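Local coordinates for protein neuraminidase (Influenza A virus, PDB 4GDI) that forms a homotetrameric, neuraminidase-like beta-propeller on the surface of a bat influenza virus and may cleave terminal sialic acids, at residues L97-W111 with V115-Y129. Residues are numbered along the deposited sequence; the frame is centred on the assembly and turned at random.
Sequences LPGRSSSACFDGLKW and VANGRDRNSFIMIKY
The Tyr-129 ring has Lys-110 CB over one face, 3.7 Å from the ring centroid, a CH-pi contact, while the Asp-107 carboxylate stands at its edge, the two planes 65° apart. Tyr-129 OH donates to the syn lone pair of Asp-107 OD2 at 2.5 Å. With chi1 at 68°, Asp-107 folds over its own turn: Leu-109 N (2.7 Å) closes an Asx turn on Asp-107 OD1 and Lys-110 N (2.9 Å) completes an Asx motif from the opposite face, fixing the group's rotation. At the other end, Asn-117 ND2 meets Pro-98 O at 2.9 Å, almost straight at 175° and in the amide plane, yet above the carbonyl plane. Backbone bonds from Arg-100 N to Ala-116 O (2.8 Å) and Ala-116 N to Ser-101 O (3.0 Å) bring 100-101 against strand 111-117, and the non-hydrogen-bonded pair Ser-102/Val-115 marks the antiparallel run. Leu-97 CD1 lies 3.9 Å from Val-115 CG2, and Pro-98 CG packs on Met-126 CE. Thus the turn of hairpin 101-106/111-117 is tied to strand 124-129 of one propeller sheet, and Asn-117 links this sheet to strand 94-98 of the preceding one; the shared carboxylate probably favours an ionised Asp-107.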
ATOM      1  N   LEU A  97      14.600   7.769  10.761  1.00 23.35           N
ATOM      2  CA  LEU A  97      15.476   7.965  11.921  1.00 26.39           C
ATOM      3  C   LEU A  97      15.095   9.275  12.602  1.00 25.08           C
ATOM      4  O   LEU A  97      14.499  10.144  11.970  1.00 28.22           O
ATOM      5  CB  LEU A  97      16.951   8.058  11.489  1.00 19.82           C
ATOM      6  CG  LEU A  97      17.746   6.786  11.161  1.00 24.35           C
ATOM      7  CD1 LEU A  97      19.053   7.181  10.551  1.00 32.89           C
ATOM      8  CD2 LEU A  97      18.000   5.916  12.396  1.00 27.81           C
ATOM      9  N   PRO A  98      15.450   9.434  13.886  1.00 26.72           N
ATOM     10  CA  PRO A  98      15.367  10.763  14.498  1.00 22.08           C
ATOM     11  C   PRO A  98      16.447  11.663  13.905  1.00 23.33           C
ATOM     12  O   PRO A  98      17.542  11.174  13.615  1.00 23.98           O
ATOM     13  CB  PRO A  98      15.660  10.499  15.980  1.00 24.25           C
ATOM     14  CG  PRO A  98      16.389   9.213  16.006  1.00 29.12           C
ATOM     15  CD  PRO A  98      15.913   8.408  14.841  1.00 28.66           C
ATOM     16  N   GLY A  99      16.144  12.939  13.711  1.00 24.49           N
ATOM     17  CA  GLY A  99      17.118  13.868  13.156  1.00 28.56           C
ATOM     18  C   GLY A  99      16.591  15.279  12.981  1.00 29.52           C
ATOM     19  O   GLY A  99      15.398  15.467  12.719  1.00 22.79           O
ATOM     20  N   ARG A 100      17.491  16.257  13.133  1.00 26.74           N
ATOM     21  CA  ARG A 100      17.169  17.677  12.953  1.00 30.29           C
ATOM     22  C   ARG A 100      17.620  18.162  11.572  1.00 29.91           C
ATOM     23  O   ARG A 100      17.050  19.099  11.006  1.00 24.30           O
ATOM     24  CB  ARG A 100      17.869  18.526  14.018  1.00 27.20           C
ATOM     25  CG  ARG A 100      17.667  18.035  15.447  1.00 42.50           C
ATOM     26  CD  ARG A 100      18.473  18.880  16.431  1.00 47.91           C
ATOM     27  NE  ARG A 100      17.828  20.156  16.712  1.00 69.99           N
ATOM     28  CZ  ARG A 100      16.994  20.370  17.726  1.00 89.74           C
ATOM     29  NH1 ARG A 100      16.698  19.395  18.580  1.00 86.33           N
ATOM     30  NH2 ARG A 100      16.458  21.572  17.893  1.00 98.80           N
ATOM     31  N   SER A 101      18.680  17.542  11.057  1.00 24.00           N
ATOM     32  CA  SER A 101      19.081  17.738   9.680  1.00 24.90           C
ATOM     33  C   SER A 101      19.516  16.394   9.111  1.00 25.30           C
ATOM     34  O   SER A 101      19.773  15.440   9.853  1.00 23.72           O
ATOM     35  CB  SER A 101      20.198  18.773   9.562  1.00 20.14           C
ATOM     36  OG  SER A 101      21.411  18.361  10.191  1.00 21.98           O
ATOM     37  N   SER A 102      19.599  16.312   7.795  1.00 21.40           N
ATOM     38  CA  SER A 102      19.872  15.017   7.175  1.00 20.71           C
ATOM     39  C   SER A 102      20.465  15.085   5.779  1.00 22.80           C
ATOM     40  O   SER A 102      20.530  16.135   5.149  1.00 22.81           O
ATOM     41  CB  SER A 102      18.586  14.192   7.121  1.00 19.02           C
ATOM     42  OG  SER A 102      17.793  14.575   6.017  1.00 22.28           O
ATOM     43  N   SER A 103      20.902  13.925   5.313  1.00 26.50           N
ATOM     44  CA  SER A 103      21.258  13.742   3.925  1.00 25.32           C
ATOM     45  C   SER A 103      21.058  12.271   3.617  1.00 31.50           C
ATOM     46  O   SER A 103      21.211  11.426   4.495  1.00 23.79           O
ATOM     47  CB  SER A 103      22.712  14.133   3.686  1.00 23.57           C
ATOM     48  OG  SER A 103      23.031  14.049   2.305  1.00 23.05           O
ATOM     49  N   ALA A 104      20.709  11.963   2.379  1.00 20.33           N
ATOM     50  CA  ALA A 104      20.500  10.588   1.988  1.00 15.99           C
ATOM     51  C   ALA A 104      20.886  10.386   0.531  1.00 19.70           C
ATOM     52  O   ALA A 104      20.836  11.302  -0.280  1.00 25.16           O
ATOM     53  CB  ALA A 104      19.029  10.191   2.201  1.00 24.18           C
ATOM     54  N   CYS A 105      21.289   9.173   0.201  1.00 19.31           N
ATOM     55  CA  CYS A 105      21.663   8.880  -1.170  1.00 23.82           C
ATOM     56  C   CYS A 105      21.742   7.369  -1.345  1.00 24.65           C
ATOM     57  O   CYS A 105      22.201   6.658  -0.437  1.00 20.33           O
ATOM     58  CB  CYS A 105      23.002   9.550  -1.545  1.00 24.12           C
ATOM     59  SG  CYS A 105      24.376   9.389  -0.332  1.00 24.79           S
ATOM     60  N   PHE A 106      21.289   6.912  -2.514  1.00 25.07           N
ATOM     61  CA  PHE A 106      21.281   5.497  -2.892  1.00 22.47           C
ATOM     62  C   PHE A 106      22.487   5.191  -3.763  1.00 17.98           C
ATOM     63  O   PHE A 106      22.719   5.864  -4.769  1.00 19.62           O
ATOM     64  CB  PHE A 106      19.995   5.194  -3.667  1.00 22.68           C
ATOM     65  CG  PHE A 106      19.713   3.727  -3.840  1.00 27.48           C
ATOM     66  CD1 PHE A 106      19.234   2.973  -2.778  1.00 25.49           C
ATOM     67  CD2 PHE A 106      19.905   3.110  -5.071  1.00 28.85           C
ATOM     68  CE1 PHE A 106      18.954   1.616  -2.935  1.00 31.65           C
ATOM     69  CE2 PHE A 106      19.639   1.750  -5.241  1.00 28.28           C
ATOM     70  CZ  PHE A 106      19.168   1.003  -4.167  1.00 30.13           C
ATOM     71  N   ASP A 107      23.254   4.167  -3.403  1.00 22.72           N
ATOM     72  CA  ASP A 107      24.502   3.890  -4.114  1.00 25.00           C
ATOM     73  C   ASP A 107      24.375   2.836  -5.214  1.00 29.03           C
ATOM     74  O   ASP A 107      25.370   2.491  -5.862  1.00 25.16           O
ATOM     75  CB  ASP A 107      25.617   3.500  -3.137  1.00 26.59           C
ATOM     76  CG  ASP A 107      25.388   2.142  -2.461  1.00 30.56           C
ATOM     77  OD1 ASP A 107      24.422   1.424  -2.805  1.00 24.81           O
ATOM     78  OD2 ASP A 107      26.207   1.794  -1.579  1.00 27.26           O
ATOM     79  N   GLY A 108      23.158   2.344  -5.428  1.00 29.84           N
ATOM     80  CA  GLY A 108      22.915   1.288  -6.397  1.00 30.91           C
ATOM     81  C   GLY A 108      22.487   0.004  -5.704  1.00 32.95           C
ATOM     82  O   GLY A 108      21.714  -0.771  -6.253  1.00 31.49           O
ATOM     83  N   LEU A 109      22.988  -0.204  -4.488  1.00 30.82           N
ATOM     84  CA  LEU A 109      22.596  -1.341  -3.659  1.00 28.72           C
ATOM     85  C   LEU A 109      21.717  -0.963  -2.480  1.00 41.96           C
ATOM     86  O   LEU A 109      20.666  -1.574  -2.251  1.00 30.32           O
ATOM     87  CB  LEU A 109      23.841  -2.046  -3.120  1.00 24.90           C
ATOM     88  CG  LEU A 109      24.478  -3.050  -4.086  1.00 35.05           C
ATOM     89  CD1 LEU A 109      24.523  -2.487  -5.499  1.00 34.75           C
ATOM     90  CD2 LEU A 109      25.863  -3.424  -3.610  1.00 34.26           C
ATOM     91  N   LYS A 110      22.158   0.030  -1.714  1.00 31.79           N
ATOM     92  CA  LYS A 110      21.456   0.401  -0.501  1.00 25.45           C
ATOM     93  C   LYS A 110      21.402   1.924  -0.287  1.00 28.92           C
ATOM     94  O   LYS A 110      22.180   2.665  -0.868  1.00 24.35           O
ATOM     95  CB  LYS A 110      22.127  -0.252   0.698  1.00 23.97           C
ATOM     96  CG  LYS A 110      22.142  -1.768   0.661  1.00 40.40           C
ATOM     97  CD  LYS A 110      20.768  -2.351   0.912  1.00 56.87           C
ATOM     98  CE  LYS A 110      20.829  -3.868   1.068  1.00 74.55           C
ATOM     99  NZ  LYS A 110      19.507  -4.443   1.448  1.00 75.36           N
ATOM    100  N   TRP A 111      20.469   2.368   0.552  1.00 26.11           N
ATOM    101  CA  TRP A 111      20.433   3.751   0.998  1.00 25.32           C
ATOM    102  C   TRP A 111      21.439   3.998   2.103  1.00 26.67           C
ATOM    103  O   TRP A 111      21.484   3.254   3.082  1.00 29.71           O
ATOM    104  CB  TRP A 111      19.053   4.108   1.550  1.00 23.56           C
ATOM    105  CG  TRP A 111      18.024   4.297   0.498  1.00 35.56           C
ATOM    106  CD1 TRP A 111      17.088   3.392   0.104  1.00 33.94           C
ATOM    107  CD2 TRP A 111      17.815   5.470  -0.302  1.00 24.16           C
ATOM    108  NE1 TRP A 111      16.311   3.923  -0.895  1.00 26.27           N
ATOM    109  CE2 TRP A 111      16.728   5.198  -1.158  1.00 20.95           C
ATOM    110  CE3 TRP A 111      18.439   6.723  -0.374  1.00 20.65           C
ATOM    111  CZ2 TRP A 111      16.249   6.131  -2.084  1.00 17.66           C
ATOM    112  CZ3 TRP A 111      17.972   7.649  -1.297  1.00 19.40           C
ATOM    113  CH2 TRP A 111      16.887   7.343  -2.149  1.00 22.85           C
ATOM    114  N   VAL A 115      21.870  11.497   9.739  1.00 19.39           N
ATOM    115  CA  VAL A 115      21.070  12.446  10.519  1.00 21.55           C
ATOM    116  C   VAL A 115      21.908  13.066  11.623  1.00 24.75           C
ATOM    117  O   VAL A 115      22.836  12.434  12.153  1.00 25.53           O
ATOM    118  CB  VAL A 115      19.841  11.791  11.182  1.00 28.35           C
ATOM    119  CG1 VAL A 115      18.778  11.420  10.147  1.00 21.32           C
ATOM    120  CG2 VAL A 115      20.259  10.581  11.986  1.00 23.22           C
ATOM    121  N   ALA A 116      21.550  14.291  12.000  1.00 23.75           N
ATOM    122  CA  ALA A 116      22.211  14.957  13.110  1.00 30.29           C
ATOM    123  C   ALA A 116      21.219  15.128  14.247  1.00 27.24           C
ATOM    124  O   ALA A 116      20.056  15.457  14.012  1.00 29.97           O
ATOM    125  CB  ALA A 116      22.766  16.292  12.668  1.00 26.67           C
ATOM    126  N   ASN A 117      21.669  14.848  15.473  1.00 29.25           N
ATOM    127  CA  ASN A 117      20.838  15.016  16.667  1.00 29.95           C
ATOM    128  C   ASN A 117      21.638  15.658  17.801  1.00 32.37           C
ATOM    129  O   ASN A 117      22.871  15.653  17.790  1.00 35.98           O
ATOM    130  CB  ASN A 117      20.295  13.672  17.160  1.00 28.26           C
ATOM    131  CG  ASN A 117      19.189  13.121  16.273  1.00 22.85           C
ATOM    132  OD1 ASN A 117      18.023  13.502  16.390  1.00 32.40           O
ATOM    133  ND2 ASN A 117      19.558  12.214  15.389  1.00 24.70           N
ATOM    134  N   GLY A 118      20.923  16.197  18.785  1.00 35.29           N
ATOM    135  CA  GLY A 118      21.553  16.795  19.950  1.00 33.64           C
ATOM    136  C   GLY A 118      21.846  18.263  19.717  1.00 35.69           C
ATOM    137  O   GLY A 118      21.754  18.760  18.598  1.00 40.37           O
ATOM    138  N   ARG A 119      22.193  18.967  20.785  1.00 42.61           N
ATOM    139  CA  ARG A 119      22.360  20.406  20.704  1.00 47.94           C
ATOM    140  C   ARG A 119      23.802  20.782  21.003  1.00 44.58           C
ATOM    141  O   ARG A 119      24.443  20.192  21.876  1.00 38.44           O
ATOM    142  CB  ARG A 119      21.403  21.110  21.676  1.00 58.79           C
ATOM    143  CG  ARG A 119      19.935  20.696  21.518  1.00 73.76           C
ATOM    144  CD  ARG A 119      19.081  21.216  22.678  1.00 94.62           C
ATOM    145  NE  ARG A 119      18.014  20.287  23.063  1.00103.48           N
ATOM    146  CZ  ARG A 119      16.754  20.343  22.631  1.00100.17           C
ATOM    147  NH1 ARG A 119      16.364  21.287  21.781  1.00 91.99           N
ATOM    148  NH2 ARG A 119      15.871  19.445  23.053  1.00100.19           N
ATOM    149  N   ASP A 120      24.308  21.758  20.254  1.00 38.82           N
ATOM    150  CA  ASP A 120      25.614  22.333  20.521  1.00 36.37           C
ATOM    151  C   ASP A 120      26.661  21.244  20.703  1.00 43.04           C
ATOM    152  O   ASP A 120      26.905  20.452  19.799  1.00 40.02           O
ATOM    153  CB  ASP A 120      25.536  23.219  21.772  1.00 53.47           C
ATOM    154  CG  ASP A 120      24.244  24.015  21.847  1.00 72.72           C
ATOM    155  OD1 ASP A 120      23.852  24.622  20.825  1.00 82.79           O
ATOM    156  OD2 ASP A 120      23.610  24.019  22.929  1.00 66.83           O
ATOM    157  N   ARG A 121      27.269  21.200  21.882  1.00 35.05           N
ATOM    158  CA  ARG A 121      28.378  20.307  22.160  1.00 42.05           C
ATOM    159  C   ARG A 121      27.943  18.850  22.173  1.00 34.40           C
ATOM    160  O   ARG A 121      28.779  17.950  22.063  1.00 30.04           O
ATOM    161  CB  ARG A 121      28.974  20.677  23.522  1.00 61.29           C
ATOM    162  CG  ARG A 121      30.461  20.433  23.678  1.00 76.71           C
ATOM    163  CD  ARG A 121      31.081  21.495  24.586  1.00 82.13           C
ATOM    164  NE  ARG A 121      31.317  22.749  23.869  1.00 86.64           N
ATOM    165  CZ  ARG A 121      32.449  23.056  23.238  1.00 93.52           C
ATOM    166  NH1 ARG A 121      33.473  22.208  23.229  1.00 88.22           N
ATOM    167  NH2 ARG A 121      32.563  24.222  22.611  1.00 92.81           N
ATOM    168  N   ASN A 122      26.641  18.616  22.324  1.00 30.48           N
ATOM    169  CA  ASN A 122      26.119  17.252  22.382  1.00 37.90           C
ATOM    170  C   ASN A 122      25.768  16.692  21.001  1.00 41.56           C
ATOM    171  O   ASN A 122      25.441  15.512  20.862  1.00 40.25           O
ATOM    172  CB  ASN A 122      24.877  17.191  23.277  1.00 36.18           C
ATOM    173  CG  ASN A 122      25.208  17.325  24.763  1.00 51.38           C
ATOM    174  OD1 ASN A 122      26.371  17.274  25.166  1.00 44.53           O
ATOM    175  ND2 ASN A 122      24.175  17.483  25.581  1.00 58.33           N
ATOM    176  N   SER A 123      25.829  17.535  19.980  1.00 38.81           N
ATOM    177  CA  SER A 123      25.426  17.111  18.649  1.00 28.96           C
ATOM    178  C   SER A 123      26.290  15.950  18.117  1.00 32.89           C
ATOM    179  O   SER A 123      27.517  15.936  18.257  1.00 31.91           O
ATOM    180  CB  SER A 123      25.458  18.301  17.679  1.00 35.44           C
ATOM    181  OG  SER A 123      25.207  17.881  16.342  1.00 35.54           O
ATOM    182  N   PHE A 124      25.638  14.976  17.497  1.00 28.06           N
ATOM    183  CA  PHE A 124      26.355  13.882  16.869  1.00 24.26           C
ATOM    184  C   PHE A 124      25.642  13.458  15.588  1.00 24.10           C
ATOM    185  O   PHE A 124      24.451  13.693  15.412  1.00 29.34           O
ATOM    186  CB  PHE A 124      26.482  12.688  17.830  1.00 27.88           C
ATOM    187  CG  PHE A 124      25.176  12.009  18.115  1.00 29.23           C
ATOM    188  CD1 PHE A 124      24.275  12.560  19.003  1.00 34.87           C
ATOM    189  CD2 PHE A 124      24.847  10.814  17.488  1.00 26.81           C
ATOM    190  CE1 PHE A 124      23.066  11.943  19.254  1.00 31.20           C
ATOM    191  CE2 PHE A 124      23.642  10.201  17.732  1.00 35.23           C
ATOM    192  CZ  PHE A 124      22.752  10.762  18.619  1.00 34.13           C
ATOM    193  N   ILE A 125      26.390  12.833  14.691  1.00 27.78           N
ATOM    194  CA  ILE A 125      25.820  12.301  13.476  1.00 30.36           C
ATOM    195  C   ILE A 125      25.855  10.780  13.537  1.00 32.87           C
ATOM    196  O   ILE A 125      26.818  10.195  14.060  1.00 26.19           O
ATOM    197  CB  ILE A 125      26.569  12.858  12.230  1.00 30.92           C
ATOM    198  CG1 ILE A 125      26.070  14.276  11.942  1.00 28.15           C
ATOM    199  CG2 ILE A 125      26.361  11.952  11.008  1.00 33.77           C
ATOM    200  CD1 ILE A 125      26.908  15.055  10.915  1.00 33.15           C
ATOM    201  N   MET A 126      24.786  10.141  13.060  1.00 25.23           N
ATOM    202  CA  MET A 126      24.828   8.705  12.829  1.00 30.68           C
ATOM    203  C   MET A 126      24.473   8.393  11.381  1.00 25.17           C
ATOM    204  O   MET A 126      23.731   9.134  10.713  1.00 22.19           O
ATOM    205  CB  MET A 126      23.943   7.921  13.811  1.00 39.49           C
ATOM    206  CG  MET A 126      22.499   8.308  13.859  1.00 43.48           C
ATOM    207  SD  MET A 126      21.542   7.367  15.101  1.00 42.35           S
ATOM    208  CE  MET A 126      20.171   8.503  15.250  1.00 41.41           C
ATOM    209  N   ILE A 127      25.046   7.296  10.901  1.00 25.01           N
ATOM    210  CA  ILE A 127      24.919   6.886   9.520  1.00 27.80           C
ATOM    211  C   ILE A 127      24.317   5.503   9.509  1.00 29.82           C
ATOM    212  O   ILE A 127      24.721   4.625  10.281  1.00 26.16           O
ATOM    213  CB  ILE A 127      26.295   6.853   8.831  1.00 30.69           C
ATOM    214  CG1 ILE A 127      27.013   8.183   9.074  1.00 24.78           C
ATOM    215  CG2 ILE A 127      26.143   6.548   7.344  1.00 28.69           C
ATOM    216  CD1 ILE A 127      28.396   8.257   8.474  1.00 27.28           C
ATOM    217  N   LYS A 128      23.333   5.324   8.639  1.00 26.35           N
ATOM    218  CA  LYS A 128      22.693   4.032   8.432  1.00 28.78           C
ATOM    219  C   LYS A 128      22.925   3.592   6.991  1.00 35.90           C
ATOM    220  O   LYS A 128      22.777   4.391   6.055  1.00 30.48           O
ATOM    221  CB  LYS A 128      21.199   4.176   8.723  1.00 34.17           C
ATOM    222  CG  LYS A 128      20.450   2.890   8.989  1.00 38.08           C
ATOM    223  CD  LYS A 128      19.045   3.226   9.478  1.00 38.26           C
ATOM    224  CE  LYS A 128      18.100   2.029   9.422  1.00 53.19           C
ATOM    225  NZ  LYS A 128      16.667   2.441   9.530  1.00 66.76           N
ATOM    226  N   TYR A 129      23.319   2.336   6.807  1.00 22.00           N
ATOM    227  CA  TYR A 129      23.429   1.769   5.469  1.00 19.34           C
ATOM    228  C   TYR A 129      22.465   0.587   5.436  1.00 34.56           C
ATOM    229  O   TYR A 129      22.605  -0.349   6.210  1.00 30.12           O
ATOM    230  CB  TYR A 129      24.866   1.325   5.184  1.00 21.51           C
ATOM    231  CG  TYR A 129      25.094   0.906   3.762  1.00 28.26           C
ATOM    232  CD1 TYR A 129      25.104   1.840   2.742  1.00 23.55           C
ATOM    233  CD2 TYR A 129      25.301  -0.428   3.430  1.00 34.00           C
ATOM    234  CE1 TYR A 129      25.312   1.467   1.437  1.00 28.64           C
ATOM    235  CE2 TYR A 129      25.513  -0.811   2.125  1.00 29.86           C
ATOM    236  CZ  TYR A 129      25.515   0.136   1.134  1.00 31.29           C
ATOM    237  OH  TYR A 129      25.713  -0.237  -0.171  1.00 25.62           O
TER